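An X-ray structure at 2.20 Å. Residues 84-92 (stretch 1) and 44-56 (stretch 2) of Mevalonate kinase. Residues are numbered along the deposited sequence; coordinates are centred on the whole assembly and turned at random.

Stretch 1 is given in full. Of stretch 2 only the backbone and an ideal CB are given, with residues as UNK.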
ATOM      1  N   THR A  84     -21.551 -22.230 -13.602  1.00 70.71           N
ATOM      2  CA  THR A  84     -21.288 -23.251 -14.612  1.00 71.27           C
ATOM      3  C   THR A  84     -20.793 -22.660 -15.928  1.00 70.99           C
ATOM      4  O   THR A  84     -20.173 -23.370 -16.730  1.00 71.37           O
ATOM      5  CB  THR A  84     -22.558 -24.084 -14.885  1.00 73.52           C
ATOM      6  OG1 THR A  84     -23.664 -23.202 -15.088  1.00 75.06           O
ATOM      7  CG2 THR A  84     -22.863 -25.000 -13.698  1.00 73.70           C
ATOM      8  N   GLU A  85     -21.063 -21.373 -16.151  1.00 70.66           N
ATOM      9  CA  GLU A  85     -20.682 -20.709 -17.403  1.00 70.48           C
ATOM     10  C   GLU A  85     -19.192 -20.312 -17.434  1.00 67.47           C
ATOM     11  O   GLU A  85     -18.632 -19.962 -16.397  1.00 65.59           O
ATOM     12  CB  GLU A  85     -21.559 -19.470 -17.632  1.00 72.07           C
ATOM     13  CG  GLU A  85     -23.052 -19.790 -17.726  1.00 75.91           C
ATOM     14  CD  GLU A  85     -23.804 -18.865 -18.671  1.00 79.96           C
ATOM     15  OE1 GLU A  85     -24.215 -17.766 -18.225  1.00 81.47           O
ATOM     16  OE2 GLU A  85     -23.996 -19.248 -19.854  1.00 81.21           O
ATOM     17  N   PRO A  86     -18.554 -20.365 -18.626  1.00 66.46           N
ATOM     18  CA  PRO A  86     -17.175 -19.879 -18.812  1.00 64.05           C
ATOM     19  C   PRO A  86     -16.965 -18.428 -18.366  1.00 62.53           C
ATOM     20  O   PRO A  86     -17.765 -17.556 -18.718  1.00 63.43           O
ATOM     21  CB  PRO A  86     -16.963 -19.997 -20.328  1.00 65.20           C
ATOM     22  CG  PRO A  86     -17.875 -21.096 -20.752  1.00 66.88           C
ATOM     23  CD  PRO A  86     -19.085 -20.980 -19.863  1.00 68.11           C
ATOM     24  N   LEU A  87     -15.892 -18.196 -17.601  1.00 59.71           N
ATOM     25  CA  LEU A  87     -15.562 -16.892 -17.025  1.00 58.16           C
ATOM     26  C   LEU A  87     -14.199 -16.413 -17.507  1.00 56.42           C
ATOM     27  O   LEU A  87     -13.245 -17.184 -17.552  1.00 55.15           O
ATOM     28  CB  LEU A  87     -15.479 -16.977 -15.494  1.00 57.13           C
ATOM     29  CG  LEU A  87     -16.691 -16.746 -14.595  1.00 58.35           C
ATOM     30  CD1 LEU A  87     -16.213 -16.624 -13.149  1.00 55.38           C
ATOM     31  CD2 LEU A  87     -17.494 -15.509 -15.004  1.00 59.42           C
ATOM     32  N   ALA A  88     -14.115 -15.128 -17.839  1.00 56.15           N
ATOM     33  CA  ALA A  88     -12.848 -14.470 -18.125  1.00 55.28           C
ATOM     34  C   ALA A  88     -12.602 -13.476 -17.005  1.00 54.04           C
ATOM     35  O   ALA A  88     -13.388 -12.564 -16.810  1.00 54.46           O
ATOM     36  CB  ALA A  88     -12.882 -13.763 -19.475  1.00 56.50           C
ATOM     37  N   VAL A  89     -11.526 -13.694 -16.254  1.00 52.87           N
ATOM     38  CA  VAL A  89     -11.147 -12.830 -15.143  1.00 52.04           C
ATOM     39  C   VAL A  89      -9.875 -12.077 -15.511  1.00 52.36           C
ATOM     40  O   VAL A  89      -8.896 -12.674 -15.960  1.00 51.83           O
ATOM     41  CB  VAL A  89     -10.919 -13.628 -13.860  1.00 50.49           C
ATOM     42  CG1 VAL A  89     -10.507 -12.698 -12.725  1.00 49.88           C
ATOM     43  CG2 VAL A  89     -12.180 -14.403 -13.489  1.00 49.87           C
ATOM     44  N   THR A  90      -9.915 -10.761 -15.329  1.00 53.50           N
ATOM     45  CA  THR A  90      -8.804  -9.872 -15.657  1.00 54.11           C
ATOM     46  C   THR A  90      -8.462  -9.049 -14.411  1.00 53.51           C
ATOM     47  O   THR A  90      -9.349  -8.509 -13.752  1.00 53.53           O
ATOM     48  CB  THR A  90      -9.158  -8.938 -16.837  1.00 55.68           C
ATOM     49  OG1 THR A  90      -9.530  -9.719 -17.987  1.00 57.10           O
ATOM     50  CG2 THR A  90      -7.971  -8.060 -17.208  1.00 56.68           C
ATOM     51  N   ILE A  91      -7.178  -9.013 -14.070  1.00 53.04           N
ATOM     52  CA  ILE A  91      -6.665  -8.252 -12.936  1.00 52.48           C
ATOM     53  C   ILE A  91      -5.597  -7.334 -13.504  1.00 53.03           C
ATOM     54  O   ILE A  91      -4.712  -7.795 -14.214  1.00 53.20           O
ATOM     55  CB  ILE A  91      -6.012  -9.173 -11.855  1.00 51.41           C
ATOM     56  CG1 ILE A  91      -6.979 -10.262 -11.406  1.00 52.11           C
ATOM     57  CG2 ILE A  91      -5.582  -8.370 -10.618  1.00 50.30           C
ATOM     58  CD1 ILE A  91      -6.382 -11.660 -11.453  1.00 53.49           C
ATOM     59  N   GLN A  92      -5.702  -6.038 -13.231  1.00 53.55           N
ATOM     60  CA  GLN A  92      -4.669  -5.084 -13.626  1.00 54.53           C
ATOM     61  C   GLN A  92      -4.071  -4.484 -12.365  1.00 53.69           C
ATOM     62  O   GLN A  92      -4.808  -4.070 -11.488  1.00 53.33           O
ATOM     63  CB  GLN A  92      -5.249  -3.954 -14.483  1.00 56.08           C
ATOM     64  CG  GLN A  92      -5.967  -4.382 -15.751  1.00 57.83           C
ATOM     65  CD  GLN A  92      -6.669  -3.217 -16.428  1.00 59.80           C
ATOM     66  OE1 GLN A  92      -6.032  -2.379 -17.062  1.00 62.12           O
ATOM     67  NE2 GLN A  92      -7.984  -3.150 -16.279  1.00 59.98           N
ATOM     68  N   UNK A  44     -16.046 -11.527 -16.290  1.00 61.88           N
ATOM     69  CA  UNK A  44     -16.983 -11.595 -17.415  1.00 65.09           C
ATOM     70  C   UNK A  44     -17.482 -13.007 -17.691  1.00 65.74           C
ATOM     71  O   UNK A  44     -16.686 -13.890 -18.007  1.00 64.64           O
ATOM     72  CB  UNK A  44     -16.320 -11.038 -18.676  1.00 65.09           C
ATOM     73  N   UNK A  45     -18.794 -13.206 -17.610  1.00 67.84           N
ATOM     74  CA  UNK A  45     -19.413 -14.422 -18.128  1.00 69.79           C
ATOM     75  C   UNK A  45     -19.300 -14.417 -19.649  1.00 71.88           C
ATOM     76  O   UNK A  45     -19.512 -13.389 -20.286  1.00 73.00           O
ATOM     77  CB  UNK A  45     -20.874 -14.530 -17.687  1.00 69.79           C
ATOM     78  N   UNK A  46     -18.925 -15.560 -20.211  1.00 73.12           N
ATOM     79  CA  UNK A  46     -18.827 -15.748 -21.667  1.00 75.51           C
ATOM     80  C   UNK A  46     -19.955 -16.683 -22.120  1.00 78.19           C
ATOM     81  O   UNK A  46     -20.820 -17.043 -21.317  1.00 78.70           O
ATOM     82  CB  UNK A  46     -17.461 -16.314 -22.060  1.00 75.51           C
ATOM     83  N   UNK A  47     -19.953 -17.071 -23.393  1.00 80.74           N
ATOM     84  CA  UNK A  47     -21.084 -17.802 -23.987  1.00 83.66           C
ATOM     85  C   UNK A  47     -20.815 -19.301 -24.228  1.00 83.62           C
ATOM     86  O   UNK A  47     -19.772 -19.827 -23.832  1.00 81.61           O
ATOM     87  CB  UNK A  47     -21.461 -17.145 -25.316  1.00 83.66           C
ATOM     88  N   UNK A  48     -21.786 -19.963 -24.869  1.00 86.31           N
ATOM     89  CA  UNK A  48     -21.709 -21.376 -25.279  1.00 86.77           C
ATOM     90  C   UNK A  48     -20.540 -22.151 -24.647  1.00 84.53           C
ATOM     91  O   UNK A  48     -20.617 -22.560 -23.484  1.00 83.66           O
ATOM     92  CB  UNK A  48     -21.590 -21.453 -26.802  1.00 86.77           C
ATOM     93  N   UNK A  49     -19.458 -22.321 -25.408  1.00 83.87           N
ATOM     94  CA  UNK A  49     -18.319 -23.129 -24.990  1.00 81.90           C
ATOM     95  C   UNK A  49     -17.013 -22.459 -25.368  1.00 80.45           C
ATOM     96  O   UNK A  49     -16.465 -22.697 -26.443  1.00 81.18           O
ATOM     97  CB  UNK A  49     -18.393 -24.526 -25.611  1.00 81.90           C
ATOM     98  N   UNK A  50     -16.547 -21.580 -24.491  1.00 78.39           N
ATOM     99  CA  UNK A  50     -15.207 -21.032 -24.573  1.00 76.64           C
ATOM    100  C   UNK A  50     -14.466 -21.500 -23.328  1.00 73.91           C
ATOM    101  O   UNK A  50     -15.090 -21.882 -22.329  1.00 73.79           O
ATOM    102  CB  UNK A  50     -15.221 -19.506 -24.687  1.00 76.64           C
ATOM    103  N   UNK A  51     -13.140 -21.483 -23.384  1.00 71.51           N
ATOM    104  CA  UNK A  51     -12.328 -21.752 -22.199  1.00 68.92           C
ATOM    105  C   UNK A  51     -12.498 -20.634 -21.167  1.00 66.58           C
ATOM    106  O   UNK A  51     -12.862 -19.504 -21.502  1.00 67.07           O
ATOM    107  CB  UNK A  51     -10.855 -21.902 -22.583  1.00 68.92           C
ATOM    108  N   UNK A  52     -12.237 -20.958 -19.910  1.00 63.78           N
ATOM    109  CA  UNK A  52     -12.201 -19.949 -18.870  1.00 61.62           C
ATOM    110  C   UNK A  52     -10.782 -19.453 -18.799  1.00 59.44           C
ATOM    111  O   UNK A  52      -9.861 -20.201 -19.084  1.00 59.21           O
ATOM    112  CB  UNK A  52     -12.679 -20.491 -17.522  1.00 61.62           C
ATOM    113  N   UNK A  53     -10.603 -18.189 -18.450  1.00 58.04           N
ATOM    114  CA  UNK A  53      -9.266 -17.616 -18.364  1.00 56.56           C
ATOM    115  C   UNK A  53      -9.130 -16.701 -17.163  1.00 55.14           C
ATOM    116  O   UNK A  53     -10.103 -16.079 -16.739  1.00 54.82           O
ATOM    117  CB  UNK A  53      -8.932 -16.849 -19.645  1.00 56.56           C
ATOM    118  N   UNK A  54      -7.918 -16.654 -16.613  1.00 53.92           N
ATOM    119  CA  UNK A  54      -7.526 -15.644 -15.644  1.00 53.03           C
ATOM    120  C   UNK A  54      -6.296 -14.948 -16.214  1.00 52.90           C
ATOM    121  O   UNK A  54      -5.283 -15.587 -16.476  1.00 52.51           O
ATOM    122  CB  UNK A  54      -7.249 -16.251 -14.267  1.00 53.03           C
ATOM    123  N   UNK A  55      -6.407 -13.641 -16.445  1.00 53.30           N
ATOM    124  CA  UNK A  55      -5.327 -12.856 -17.026  1.00 53.35           C
ATOM    125  C   UNK A  55      -4.845 -11.816 -16.026  1.00 52.60           C
ATOM    126  O   UNK A  55      -5.642 -11.071 -15.486  1.00 52.42           O
ATOM    127  CB  UNK A  55      -5.781 -12.184 -18.323  1.00 53.35           C
ATOM    128  N   UNK A  56      -3.540 -11.791 -15.763  1.00 52.46           N
ATOM    129  CA  UNK A  56      -2.943 -10.797 -14.869  1.00 52.01           C
ATOM    130  C   UNK A  56      -2.072  -9.863 -15.669  1.00 53.11           C
ATOM    131  O   UNK A  56      -1.089 -10.302 -16.251  1.00 53.01           O
ATOM    132  CB  UNK A  56      -2.131 -11.464 -13.757  1.00 52.01           C
TER

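Position 44 pairs antiparallel with Ala-88: its N lies 2.9 Å from Ala-88 O and its O 2.9 Å from Ala-88 N, both hydrogen bonds. Its CB shares a sheet face with the small Ala-88, 3.8 Å from Ala-88 O, so a long or polar chain would fit. It is Glu-44; a water lies 3.0 Å from Glu-44 OE1, 2.7 Å from Ala-88 O and 2.8 Å from Thr-90 OG1.

At 45 the CB turns to the face of Leu-87, 4.4 Å from Leu-87 CD2, with Glu-85 OE1 at 4.7 Å; small apolar, polar or basic residues are plausible. The deposited Ala-45 makes the modest apolar contact.

Position 46 donates its N to Pro-86 O (2.7 Å, 161°), and its CB points toward stretch 1, 3.6 Å from that same oxygen. Pro-86 and Ala-88 offer carbon surface, favouring an apolar chain. Leu-46 supplies it: CB lies 4.1 Å from Pro-86 CB, and CD2 reaches Ala-88 CB at 3.8 Å.

Positions 47 and 48 direct CB away, with nothing of stretch 1 within 5.5 Å, so many residues suit; they are Glu-47 and Ser-48. At 49, phi/psi of -139/86 does not demand glycine and a CB would have room, yet the residue is Gly-49.

Position 50 points sideways, its CB 4.7 Å from Pro-86 CB, which leaves the choice wide. In Asn-50 the backbone O packs on Pro-86 CG at 3.3 Å. Position 51 points away, and Tyr-51 barely touches stretch 1.

At 52 the CB is sideways, 3.4 Å from Leu-87 O, and Leu-87 N is not paired with any stretch 2 backbone oxygen. A short acceptor such as Ser, Thr or Asp would suit. Ser-52 OG accepts from Leu-87 N at 3.1 Å (165°).

From 53 the strands run parallel, 11° apart. The N of 53 donates to Leu-87 O (3.0 Å) and its O accepts from Val-89 N (2.8 Å). CB lies 4.8 Å from Ala-88 CA, so small or polar residues fit; Ser-53 OG approaches Ala-88 CB at 3.7 Å and shares a water with Val-89 O.

Position 54 faces Val-89 and Ile-91, suiting a branched apolar chain. Ile-54 CG1 lies 4.0 Å from Ile-91 CD1 and 4.3 Å from Val-89 CB.

Position 55 bonds through N to Val-89 O (2.7 Å) and through O to Ile-91 N (2.9 Å). Its CB is 4.5 Å from Thr-90 OG1; polar or long chains fit, and Lys-55 extends all-t, its end leading away.

Position 56 shares the face of Ile-91 and could be apolar or small; Ser-56 OG sits 3.7 Å from Ile-91 CD1.

Stretch 2 44-56: EALESGNYSSIKS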
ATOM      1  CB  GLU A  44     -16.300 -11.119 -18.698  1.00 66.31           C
ATOM      2  CG  GLU A  44     -15.872  -9.667 -18.705  1.00 68.23           C
ATOM      3  CD  GLU A  44     -15.107  -9.311 -19.971  1.00 71.03           C
ATOM      4  OE1 GLU A  44     -13.892  -9.644 -20.042  1.00 71.77           O
ATOM      5  OE2 GLU A  44     -15.720  -8.710 -20.883  1.00 71.45           O
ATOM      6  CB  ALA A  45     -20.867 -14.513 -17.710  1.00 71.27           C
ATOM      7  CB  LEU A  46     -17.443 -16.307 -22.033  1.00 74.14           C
ATOM      8  CG  LEU A  46     -16.280 -15.309 -22.184  1.00 73.13           C
ATOM      9  CD1 LEU A  46     -16.532 -14.001 -21.451  1.00 72.64           C
ATOM     10  CD2 LEU A  46     -14.991 -15.964 -21.683  1.00 70.93           C
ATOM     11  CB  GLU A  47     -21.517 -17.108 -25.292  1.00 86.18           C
ATOM     12  CG  GLU A  47     -20.597 -17.332 -26.504  1.00 87.64           C
ATOM     13  CD  GLU A  47     -19.401 -16.387 -26.549  1.00 87.96           C
ATOM     14  OE1 GLU A  47     -18.998 -16.015 -27.681  1.00 89.41           O
ATOM     15  OE2 GLU A  47     -18.873 -16.017 -25.465  1.00 86.22           O
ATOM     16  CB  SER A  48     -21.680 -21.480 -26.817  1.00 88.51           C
ATOM     17  OG  SER A  48     -22.956 -21.220 -27.391  1.00 91.61           O
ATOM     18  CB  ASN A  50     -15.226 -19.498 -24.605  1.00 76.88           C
ATOM     19  CG  ASN A  50     -16.165 -18.931 -25.653  1.00 79.97           C
ATOM     20  OD1 ASN A  50     -16.738 -17.857 -25.464  1.00 81.32           O
ATOM     21  ND2 ASN A  50     -16.321 -19.641 -26.769  1.00 82.42           N
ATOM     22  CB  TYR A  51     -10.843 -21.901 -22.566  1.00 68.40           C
ATOM     23  CG  TYR A  51     -10.284 -20.748 -23.372  1.00 69.99           C
ATOM     24  CD1 TYR A  51      -9.918 -19.551 -22.755  1.00 70.38           C
ATOM     25  CD2 TYR A  51     -10.131 -20.851 -24.756  1.00 72.82           C
ATOM     26  CE1 TYR A  51      -9.408 -18.488 -23.492  1.00 71.78           C
ATOM     27  CE2 TYR A  51      -9.623 -19.791 -25.504  1.00 74.48           C
ATOM     28  CZ  TYR A  51      -9.261 -18.614 -24.863  1.00 74.45           C
ATOM     29  OH  TYR A  51      -8.753 -17.560 -25.592  1.00 77.56           O
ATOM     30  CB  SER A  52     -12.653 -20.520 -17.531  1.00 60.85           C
ATOM     31  OG  SER A  52     -14.043 -20.742 -17.552  1.00 61.47           O
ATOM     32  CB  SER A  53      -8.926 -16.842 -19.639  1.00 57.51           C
ATOM     33  OG  SER A  53      -9.819 -15.761 -19.847  1.00 57.77           O
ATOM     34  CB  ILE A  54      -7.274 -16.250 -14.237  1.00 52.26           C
ATOM     35  CG1 ILE A  54      -6.942 -15.164 -13.217  1.00 51.56           C
ATOM     36  CG2 ILE A  54      -6.155 -17.285 -14.255  1.00 52.50           C
ATOM     37  CD1 ILE A  54      -7.015 -15.684 -11.754  1.00 51.69           C
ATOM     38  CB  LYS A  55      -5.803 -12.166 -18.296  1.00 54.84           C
ATOM     39  CG  LYS A  55      -4.681 -11.485 -19.090  1.00 55.85           C
ATOM     40  CD  LYS A  55      -5.208 -10.743 -20.307  1.00 56.84           C
ATOM     41  CE  LYS A  55      -4.064 -10.277 -21.198  1.00 57.82           C
ATOM     42  NZ  LYS A  55      -4.541  -9.699 -22.487  1.00 59.32           N
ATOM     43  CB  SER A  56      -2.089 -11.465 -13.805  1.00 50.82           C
ATOM     44  OG  SER A  56      -2.897 -11.986 -12.781  1.00 50.72           O
TER
HETATM   45  O   HOH W   1     -12.228 -10.292 -17.632  1.00 38.43           O
HETATM   46  O   HOH W   2      -9.207 -13.612 -18.825  1.00 30.76           O
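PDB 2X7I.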